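Local structure of endonuclease II (Enterobacteria phage t4, 2WSH) at residues A[34-39]-A[60-65]; A[40-45]-A[101-106]; A[51-56]-A[134-139]. The protein nicks and cleaves cytosine-containing host DNA in a sequence-specific, magnesium-dependent manner, so that its nucleotides can be salvaged for phage DNA synthesis. The protein carries 1 engineered substitution. All blocks are in the same frame, centred on the assembly; numbering follows the deposited sequence. Where two conformers were deposited one is given.

How the contacts relate
From the N terminus, the loop 34-39 leads directly into 40-45, the start of strand 42-48; strand 51-58 follows, then helix 61-73. Contact 1 closes the shortest loop, bringing 34-39 back against 60-65. Contact 2 pairs 40-45 with 101-106, and contact 3 folds the C-terminal 134-139 onto 51-56, closing the longest. All three loops cross one another; none nests. Contacts 1 and 2 touch where Leu61 packs on Tyr44 and Ala101, and contacts 2 and 3 meet through neighbouring strands, Tyr44 N lying 2.9 Å from Gly56 O. Together they join loop, helix, sheet and C-terminal tail, and each supplies one residue, Arg64, Tyr44 or Tyr54, to the same phosphate ion.

Contact 1: A[34-39]-A[60-65]; sequences LSIPNK and NLRKRI. With PO4 (phosphate ion), chain E.
A loop carbonyl meets the very start of a helix head-on: Leu61 N donates to Lys39 O at 2.9 Å, nearly along the C=O axis (173°), which makes the bond almost straight at both ends. Beside it Asn60 is the N-cap. Its CG stands anti to the backbone N, and OD1 turns back to accept from Lys63 N at 3.2 Å, with the donor above the carbonyl plane. The side chain of Asn38 crosses that of Asn60 at about a right angle, their amide planes 52° apart, and lies against CB of Arg62. This turn opens helix 61-73, the helix that follows the two-stranded hairpin of the GIY-YIG nuclease core; on its inner side Leu61 packs on Tyr44 and Ala101 of the sheet. Arg62 runs out with CG anti to N and bends at chi3 (68°). Its chain slides past Ile36 in the opposite direction, Arg62 CG lying 3.9 Å from Ile36 CG1. The guanidinium has Asn38 CB over one face and Ile36 O in plane at its edge. Farther along, Leu34 CD1 presses on Ile65 CG2 at 3.4 Å, tighter than normal carbon contact. Arg64 leaves the loop behind: bent at chi2 and chi3, it brings NH1 to within 2.5 Å of phosphate O4 in a hydrogen bond, and NH1 also bonds Lys57 O.

Contact 2: A[40-45]-A[101-106]; sequences YNVIYA and ARQCFN. With PO4 (phosphate ion), chain E.
Residues 42-44 are the first half of the GIY-YIG signature, here Val-Ile-Tyr, and pair antiparallel with residues 101-103 of the long strand 97-111. Ile43 and Arg102 form the hydrogen-bonded pair: Arg102 N reaches Ile43 O at 2.7 Å, and Ile43 N returns a bond to Arg102 O at 3.1 Å. Cys104 N adds a third, to Asn41 O. Asn41 and Val42 make a G1 bulge opposite Thr58. At the end of its strand Gln103, bent at chi2 (64°), turns its amide across to the residues that lead into strand 42-48. Both NE2 hydrogens are used, one for Tyr40 O at 2.9 Å and one for Cys104 O at 2.9 Å, the latter almost straight (176°), while OE1 accepts from a water that accepts from Tyr40 N. These bonds fix the amide's rotation. Ile43 CG1 touches Cys104 SG at 3.8 Å; on the same face Arg102 extends to salt bridges with Glu124 and with Glu112 of the fourth subunit. Tyr44 OH donates to O4 of a phosphate ion, probably from the crystallisation liquor, at a very short 2.5 Å. A signature tyrosine presented from the sheet to a bound phosphate is consistent with a GIY-YIG active site.

Contact 3: A[51-56]-A[134-139]; sequences ELVYIG and PPWNIQ. With PO4 (phosphate ion), chain E.
Three hydrogen bonds fasten the C-terminal turn to strand 51-58. Asn137 behaves like the backbone of an extra strand: its OD1 accepts from Ile55 N at 2.9 Å, and its ND2 donates to Ile55 O at 3.0 Å. Both bonds are nearly straight and fall on carbonyl lone pairs, so the pair of them locks the amide in rotation and satisfies N and O of the same residue. The third runs from Trp136 N to Val53 O at 2.9 Å, nearly along the C=O axis. Pro134 to Asn137 form a type I beta turn, closed by Asn137 N to Pro134 O, and this turn places Trp136 and Asn137 side by side against the strand.

Apolar packing centres on Trp136. Val53 CG2 sits squarely over its six-membered ring in a CH-pi contact, 3.4 Å from the centroid and 6° off the normal. Trp136 CB meets Tyr54 CD1 at 3.7 Å, and Pro134 CG lies against Ile55 CG1 at 3.8 Å.

Two flat groups also meet: Tyr54, with CG anti to N (chi1 -176°), lays its ring almost parallel to the Asn137 amide, the planes 6° apart, and the amide nitrogen approaches near CE1.

At the far end of that ring, polar binding takes over: Tyr54 OH donates to phosphate O1 at a very short 2.5 Å. Tyr54, Ile55 and Gly56 spell the YIG half of the family signature, and Tyr44, Arg64 and Lys83 complete the phosphate site.

Helix 121-132 packs Ile129 on Asn137 and Phe128 on Ile55, and helix 82-92 puts Leu86 and Ile87 on Trp136; along the strand, Val53 and Tyr54 form a classic beta bulge opposite Ile46 of strand 42-48.

Contact 1: A[34-39]-A[60-65]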
# COMPACT_ATOMS: atom_id res chain seq x y z
N LEU A 34 1.17 19.13 -31.90
CA LEU A 34 0.28 18.89 -30.78
C LEU A 34 0.45 19.94 -29.69
O LEU A 34 1.52 20.05 -29.09
CB LEU A 34 0.53 17.50 -30.20
CG LEU A 34 0.56 16.34 -31.20
CD1 LEU A 34 0.96 15.06 -30.50
CD2 LEU A 34 -0.79 16.19 -31.90
N SER A 35 -0.60 20.71 -29.46
CA SER A 35 -0.62 21.64 -28.33
C SER A 35 -1.35 20.96 -27.18
O SER A 35 -2.58 20.92 -27.14
CB SER A 35 -1.29 22.95 -28.71
OG SER A 35 -0.88 24.00 -27.86
N ILE A 36 -0.58 20.40 -26.25
CA ILE A 36 -1.14 19.62 -25.16
C ILE A 36 -0.28 19.76 -23.91
O ILE A 36 0.95 19.81 -24.00
CB ILE A 36 -1.22 18.13 -25.54
CG1 ILE A 36 0.10 17.67 -26.15
CG2 ILE A 36 -2.37 17.89 -26.51
CD1 ILE A 36 0.02 16.34 -26.87
N PRO A 37 -0.92 19.83 -22.73
CA PRO A 37 -0.16 19.86 -21.48
C PRO A 37 0.47 18.50 -21.27
O PRO A 37 0.06 17.53 -21.91
CB PRO A 37 -1.25 20.10 -20.42
CG PRO A 37 -2.47 20.53 -21.18
CD PRO A 37 -2.37 19.87 -22.51
N ASN A 38 1.46 18.40 -20.39
CA ASN A 38 2.09 17.10 -20.19
C ASN A 38 1.36 16.27 -19.14
O ASN A 38 0.65 16.79 -18.29
CB ASN A 38 3.58 17.22 -19.87
CG ASN A 38 4.39 16.07 -20.44
OD1 ASN A 38 5.60 16.20 -20.67
ND2 ASN A 38 3.73 14.95 -20.69
N LYS A 39 1.55 14.96 -19.22
CA LYS A 39 0.86 14.00 -18.38
C LYS A 39 1.84 12.87 -18.11
O LYS A 39 2.37 12.27 -19.04
CB LYS A 39 -0.41 13.50 -19.08
CG LYS A 39 -1.44 12.91 -18.14
CD LYS A 39 -2.84 13.07 -18.70
CE LYS A 39 -3.44 14.43 -18.37
NZ LYS A 39 -3.97 14.48 -16.98
N ASN A 60 5.96 9.64 -19.38
CA ASN A 60 5.80 10.95 -20.00
C ASN A 60 5.05 10.87 -21.33
O ASN A 60 5.63 10.57 -22.37
CB ASN A 60 7.17 11.59 -20.20
CG ASN A 60 7.10 13.02 -20.68
OD1 ASN A 60 6.13 13.43 -21.33
ND2 ASN A 60 8.13 13.80 -20.39
N LEU A 61 3.75 11.16 -21.29
CA LEU A 61 2.88 10.91 -22.44
C LEU A 61 3.10 11.86 -23.61
O LEU A 61 3.04 11.45 -24.77
CB LEU A 61 1.41 10.94 -22.01
CG LEU A 61 0.39 10.54 -23.07
CD1 LEU A 61 0.68 9.13 -23.59
CD2 LEU A 61 -1.02 10.62 -22.52
N ARG A 62 3.37 13.13 -23.32
CA ARG A 62 3.59 14.09 -24.39
C ARG A 62 4.82 13.68 -25.19
O ARG A 62 4.85 13.79 -26.41
CB ARG A 62 3.75 15.52 -23.84
CG ARG A 62 3.67 16.59 -24.92
CD ARG A 62 3.67 17.99 -24.33
NE ARG A 62 4.96 18.33 -23.72
CZ ARG A 62 5.22 19.49 -23.13
NH1 ARG A 62 4.28 20.43 -23.06
NH2 ARG A 62 6.42 19.72 -22.60
N LYS A 63 5.85 13.20 -24.48
CA LYS A 63 7.05 12.73 -25.15
C LYS A 63 6.79 11.49 -26.01
O LYS A 63 7.26 11.41 -27.14
CB LYS A 63 8.17 12.46 -24.15
CG LYS A 63 9.16 13.61 -24.01
CD LYS A 63 10.39 13.21 -23.21
CE LYS A 63 11.22 12.16 -23.95
NZ LYS A 63 12.52 11.90 -23.27
N ARG A 64 6.04 10.54 -25.47
CA ARG A 64 5.74 9.30 -26.17
C ARG A 64 4.94 9.53 -27.45
O ARG A 64 5.25 8.96 -28.50
CB ARG A 64 4.98 8.33 -25.25
CG ARG A 64 4.76 6.94 -25.84
CD ARG A 64 6.07 6.18 -25.99
NE ARG A 64 6.92 6.29 -24.81
CZ ARG A 64 6.84 5.50 -23.74
NH1 ARG A 64 5.96 4.52 -23.69
NH2 ARG A 64 7.66 5.70 -22.72
N ILE A 65 3.91 10.36 -27.37
CA ILE A 65 3.09 10.67 -28.53
C ILE A 65 3.91 11.38 -29.60
O ILE A 65 3.84 11.03 -30.78
CB ILE A 65 1.86 11.54 -28.18
CG1 ILE A 65 1.03 10.86 -27.08
CG2 ILE A 65 1.02 11.79 -29.42
CD1 ILE A 65 0.97 9.37 -27.20
P PO4 E . 5.69 1.98 -25.60
O1 PO4 E . 4.52 1.07 -25.30
O2 PO4 E . 6.67 1.95 -24.45
O3 PO4 E . 6.40 1.56 -26.87
O4 PO4 E . 5.14 3.37 -25.78

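Contact 2: A[40-45]-A[101-106]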
# COMPACT_ATOMS: atom_id res chain seq x y z
N TYR A 40 2.10 12.61 -16.84
CA TYR A 40 3.15 11.68 -16.45
C TYR A 40 2.60 10.44 -15.76
O TYR A 40 1.55 10.49 -15.11
CB TYR A 40 4.15 12.37 -15.52
CG TYR A 40 4.61 13.73 -16.01
CD1 TYR A 40 5.70 13.84 -16.87
CD2 TYR A 40 3.96 14.89 -15.62
CE1 TYR A 40 6.13 15.08 -17.32
CE2 TYR A 40 4.38 16.13 -16.06
CZ TYR A 40 5.46 16.22 -16.91
OH TYR A 40 5.88 17.46 -17.35
N ASN A 41 3.31 9.33 -15.91
CA ASN A 41 3.00 8.11 -15.16
C ASN A 41 1.60 7.58 -15.42
O ASN A 41 0.78 7.49 -14.51
CB ASN A 41 3.19 8.38 -13.66
CG ASN A 41 3.40 7.12 -12.86
OD1 ASN A 41 3.17 7.10 -11.65
ND2 ASN A 41 3.84 6.06 -13.53
N VAL A 42 1.31 7.24 -16.67
CA VAL A 42 -0.04 6.82 -17.04
C VAL A 42 -0.06 5.55 -17.88
O VAL A 42 0.92 5.18 -18.52
CB VAL A 42 -0.77 7.90 -17.85
CG1 VAL A 42 -0.92 9.18 -17.04
CG2 VAL A 42 -0.03 8.17 -19.16
N ILE A 43 -1.22 4.89 -17.87
CA ILE A 43 -1.55 3.90 -18.87
C ILE A 43 -2.18 4.67 -20.01
O ILE A 43 -3.06 5.50 -19.79
CB ILE A 43 -2.56 2.87 -18.34
CG1 ILE A 43 -1.92 2.01 -17.26
CG2 ILE A 43 -3.11 2.02 -19.48
CD1 ILE A 43 -0.71 1.23 -17.73
N TYR A 44 -1.71 4.45 -21.23
CA TYR A 44 -2.35 5.10 -22.36
C TYR A 44 -3.00 4.10 -23.29
O TYR A 44 -2.62 2.94 -23.34
CB TYR A 44 -1.39 6.05 -23.09
CG TYR A 44 -0.29 5.41 -23.91
CD1 TYR A 44 -0.47 5.17 -25.27
CD2 TYR A 44 0.94 5.09 -23.34
CE1 TYR A 44 0.54 4.61 -26.03
CE2 TYR A 44 1.95 4.53 -24.10
CZ TYR A 44 1.74 4.30 -25.45
OH TYR A 44 2.73 3.74 -26.22
N ALA A 45 -4.01 4.56 -24.01
CA ALA A 45 -4.75 3.71 -24.91
C ALA A 45 -4.79 4.36 -26.28
O ALA A 45 -5.04 5.55 -26.40
CB ALA A 45 -6.16 3.48 -24.39
N ALA A 101 -5.67 8.59 -21.77
CA ALA A 101 -4.75 8.38 -20.66
C ALA A 101 -5.50 8.04 -19.38
O ALA A 101 -6.52 8.65 -19.06
CB ALA A 101 -3.90 9.61 -20.45
N ARG A 102 -4.98 7.06 -18.64
CA ARG A 102 -5.50 6.72 -17.32
C ARG A 102 -4.43 6.99 -16.28
O ARG A 102 -3.39 6.33 -16.26
CB ARG A 102 -5.94 5.26 -17.28
CG ARG A 102 -6.16 4.72 -15.87
CD ARG A 102 -6.64 3.27 -15.89
NE ARG A 102 -6.50 2.62 -14.59
CZ ARG A 102 -7.47 2.54 -13.68
NH1 ARG A 102 -8.67 3.05 -13.93
NH2 ARG A 102 -7.24 1.93 -12.52
N GLN A 103 -4.67 7.97 -15.42
CA GLN A 103 -3.65 8.40 -14.46
C GLN A 103 -3.36 7.32 -13.42
O GLN A 103 -4.26 6.82 -12.75
CB GLN A 103 -4.07 9.69 -13.76
CG GLN A 103 -2.98 10.28 -12.85
CD GLN A 103 -1.74 10.70 -13.61
OE1 GLN A 103 -1.79 11.60 -14.45
NE2 GLN A 103 -0.62 10.07 -13.31
N CYS A 104 -2.08 6.96 -13.31
CA CYS A 104 -1.65 6.02 -12.28
C CYS A 104 -0.79 6.75 -11.25
O CYS A 104 -0.53 7.94 -11.38
CB CYS A 104 -0.89 4.85 -12.90
SG CYS A 104 -1.92 3.68 -13.84
N PHE A 105 -0.36 6.03 -10.22
CA PHE A 105 0.36 6.66 -9.12
C PHE A 105 1.50 5.77 -8.62
O PHE A 105 1.83 4.76 -9.24
CB PHE A 105 -0.60 6.95 -7.96
CG PHE A 105 -1.31 5.73 -7.46
CD1 PHE A 105 -0.87 5.09 -6.31
CD2 PHE A 105 -2.39 5.21 -8.14
CE1 PHE A 105 -1.51 3.96 -5.85
CE2 PHE A 105 -3.04 4.08 -7.68
CZ PHE A 105 -2.59 3.46 -6.53
N ASN A 106 2.09 6.16 -7.50
CA ASN A 106 3.19 5.40 -6.92
C ASN A 106 2.92 4.94 -5.50
O ASN A 106 2.26 5.64 -4.72
CB ASN A 106 4.48 6.20 -7.00
CG ASN A 106 4.99 6.34 -8.42
OD1 ASN A 106 5.63 5.43 -8.95
ND2 ASN A 106 4.71 7.48 -9.03
P PO4 E . 5.69 1.98 -25.60
O1 PO4 E . 4.52 1.07 -25.30
O2 PO4 E . 6.67 1.95 -24.45
O3 PO4 E . 6.40 1.56 -26.87
O4 PO4 E . 5.14 3.37 -25.78
O HOH W 1 0.33 13.50 -14.54

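Contact 3: A[51-56]-A[134-139]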
# COMPACT_ATOMS: atom_id res chain seq x y z
N GLU A 51 -12.09 2.25 -31.48
CA GLU A 51 -11.84 0.87 -31.07
C GLU A 51 -10.43 0.72 -30.52
O GLU A 51 -9.46 1.14 -31.15
CB GLU A 51 -12.12 -0.11 -32.21
CG GLU A 51 -13.56 -0.04 -32.71
CD GLU A 51 -13.88 -1.06 -33.78
OE1 GLU A 51 -13.35 -2.18 -33.72
OE2 GLU A 51 -14.67 -0.73 -34.70
N LEU A 52 -10.32 0.13 -29.34
CA LEU A 52 -9.04 -0.04 -28.66
C LEU A 52 -8.11 -0.94 -29.48
O LEU A 52 -8.47 -2.07 -29.80
CB LEU A 52 -9.27 -0.66 -27.28
CG LEU A 52 -8.04 -0.89 -26.40
CD1 LEU A 52 -7.43 0.44 -26.00
CD2 LEU A 52 -8.41 -1.70 -25.17
N VAL A 53 -6.92 -0.44 -29.80
CA VAL A 53 -5.94 -1.26 -30.51
C VAL A 53 -4.67 -1.51 -29.70
O VAL A 53 -3.92 -2.44 -29.99
CB VAL A 53 -5.57 -0.66 -31.88
CG1 VAL A 53 -6.80 -0.53 -32.75
CG2 VAL A 53 -4.87 0.69 -31.71
N TYR A 54 -4.43 -0.70 -28.67
CA TYR A 54 -3.18 -0.80 -27.94
C TYR A 54 -3.23 -0.21 -26.54
O TYR A 54 -3.78 0.87 -26.33
CB TYR A 54 -2.06 -0.13 -28.73
CG TYR A 54 -0.68 -0.25 -28.10
CD1 TYR A 54 0.02 -1.45 -28.16
CD2 TYR A 54 -0.09 0.82 -27.46
CE1 TYR A 54 1.27 -1.58 -27.59
CE2 TYR A 54 1.17 0.71 -26.89
CZ TYR A 54 1.84 -0.49 -26.96
OH TYR A 54 3.09 -0.62 -26.40
N ILE A 55 -2.63 -0.92 -25.59
CA ILE A 55 -2.44 -0.42 -24.24
C ILE A 55 -0.95 -0.26 -23.98
O ILE A 55 -0.19 -1.22 -24.09
CB ILE A 55 -3.01 -1.38 -23.19
CG1 ILE A 55 -4.54 -1.38 -23.22
CG2 ILE A 55 -2.52 -1.01 -21.79
CD1 ILE A 55 -5.15 -0.12 -22.65
N GLY A 56 -0.53 0.96 -23.66
CA GLY A 56 0.86 1.22 -23.34
C GLY A 56 1.02 1.82 -21.96
O GLY A 56 0.04 2.19 -21.32
N PRO A 134 -5.54 -6.28 -26.72
CA PRO A 134 -5.51 -5.33 -27.84
C PRO A 134 -4.64 -5.88 -28.96
O PRO A 134 -3.62 -6.51 -28.68
CB PRO A 134 -4.87 -4.08 -27.22
CG PRO A 134 -5.00 -4.26 -25.73
CD PRO A 134 -4.92 -5.73 -25.50
N PRO A 135 -5.03 -5.64 -30.22
CA PRO A 135 -4.39 -6.23 -31.40
C PRO A 135 -2.91 -5.89 -31.51
O PRO A 135 -2.10 -6.73 -31.93
CB PRO A 135 -5.15 -5.58 -32.57
CG PRO A 135 -6.45 -5.15 -31.98
CD PRO A 135 -6.13 -4.73 -30.58
N TRP A 136 -2.55 -4.66 -31.15
CA TRP A 136 -1.18 -4.18 -31.34
C TRP A 136 -0.23 -4.59 -30.22
O TRP A 136 0.96 -4.32 -30.30
CB TRP A 136 -1.18 -2.67 -31.48
CG TRP A 136 -1.88 -2.19 -32.70
CD1 TRP A 136 -2.61 -2.94 -33.58
CD2 TRP A 136 -1.96 -0.84 -33.16
NE1 TRP A 136 -3.12 -2.14 -34.57
CE2 TRP A 136 -2.73 -0.84 -34.34
CE3 TRP A 136 -1.43 0.37 -32.70
CZ2 TRP A 136 -3.00 0.32 -35.06
CZ3 TRP A 136 -1.70 1.52 -33.42
CH2 TRP A 136 -2.48 1.49 -34.58
N ASN A 137 -0.77 -5.21 -29.18
CA ASN A 137 0.05 -5.68 -28.08
C ASN A 137 0.58 -7.09 -28.35
O ASN A 137 -0.17 -8.06 -28.29
CB ASN A 137 -0.74 -5.67 -26.77
CG ASN A 137 -0.91 -4.27 -26.21
OD1 ASN A 137 -1.94 -3.63 -26.41
ND2 ASN A 137 0.12 -3.79 -25.52
N ILE A 138 1.87 -7.18 -28.65
CA ILE A 138 2.49 -8.47 -28.93
C ILE A 138 2.69 -9.23 -27.63
O ILE A 138 3.48 -8.82 -26.78
CB ILE A 138 3.86 -8.30 -29.62
CG1 ILE A 138 3.75 -7.32 -30.79
CG2 ILE A 138 4.39 -9.65 -30.09
CD1 ILE A 138 2.77 -7.75 -31.85
N GLN A 139 1.98 -10.34 -27.48
CA GLN A 139 2.04 -11.13 -26.25
C GLN A 139 3.06 -12.27 -26.35
O GLN A 139 3.06 -13.03 -27.32
CB GLN A 139 0.66 -11.69 -25.91
CG GLN A 139 -0.42 -10.62 -25.83
CD GLN A 139 -1.76 -11.19 -25.42
OE1 GLN A 139 -1.84 -12.23 -24.78
NE2 GLN A 139 -2.84 -10.49 -25.78
P PO4 E . 5.69 1.98 -25.60
O1 PO4 E . 4.52 1.07 -25.30
O2 PO4 E . 6.67 1.95 -24.45
O3 PO4 E . 6.40 1.56 -26.87
O4 PO4 E . 5.14 3.37 -25.78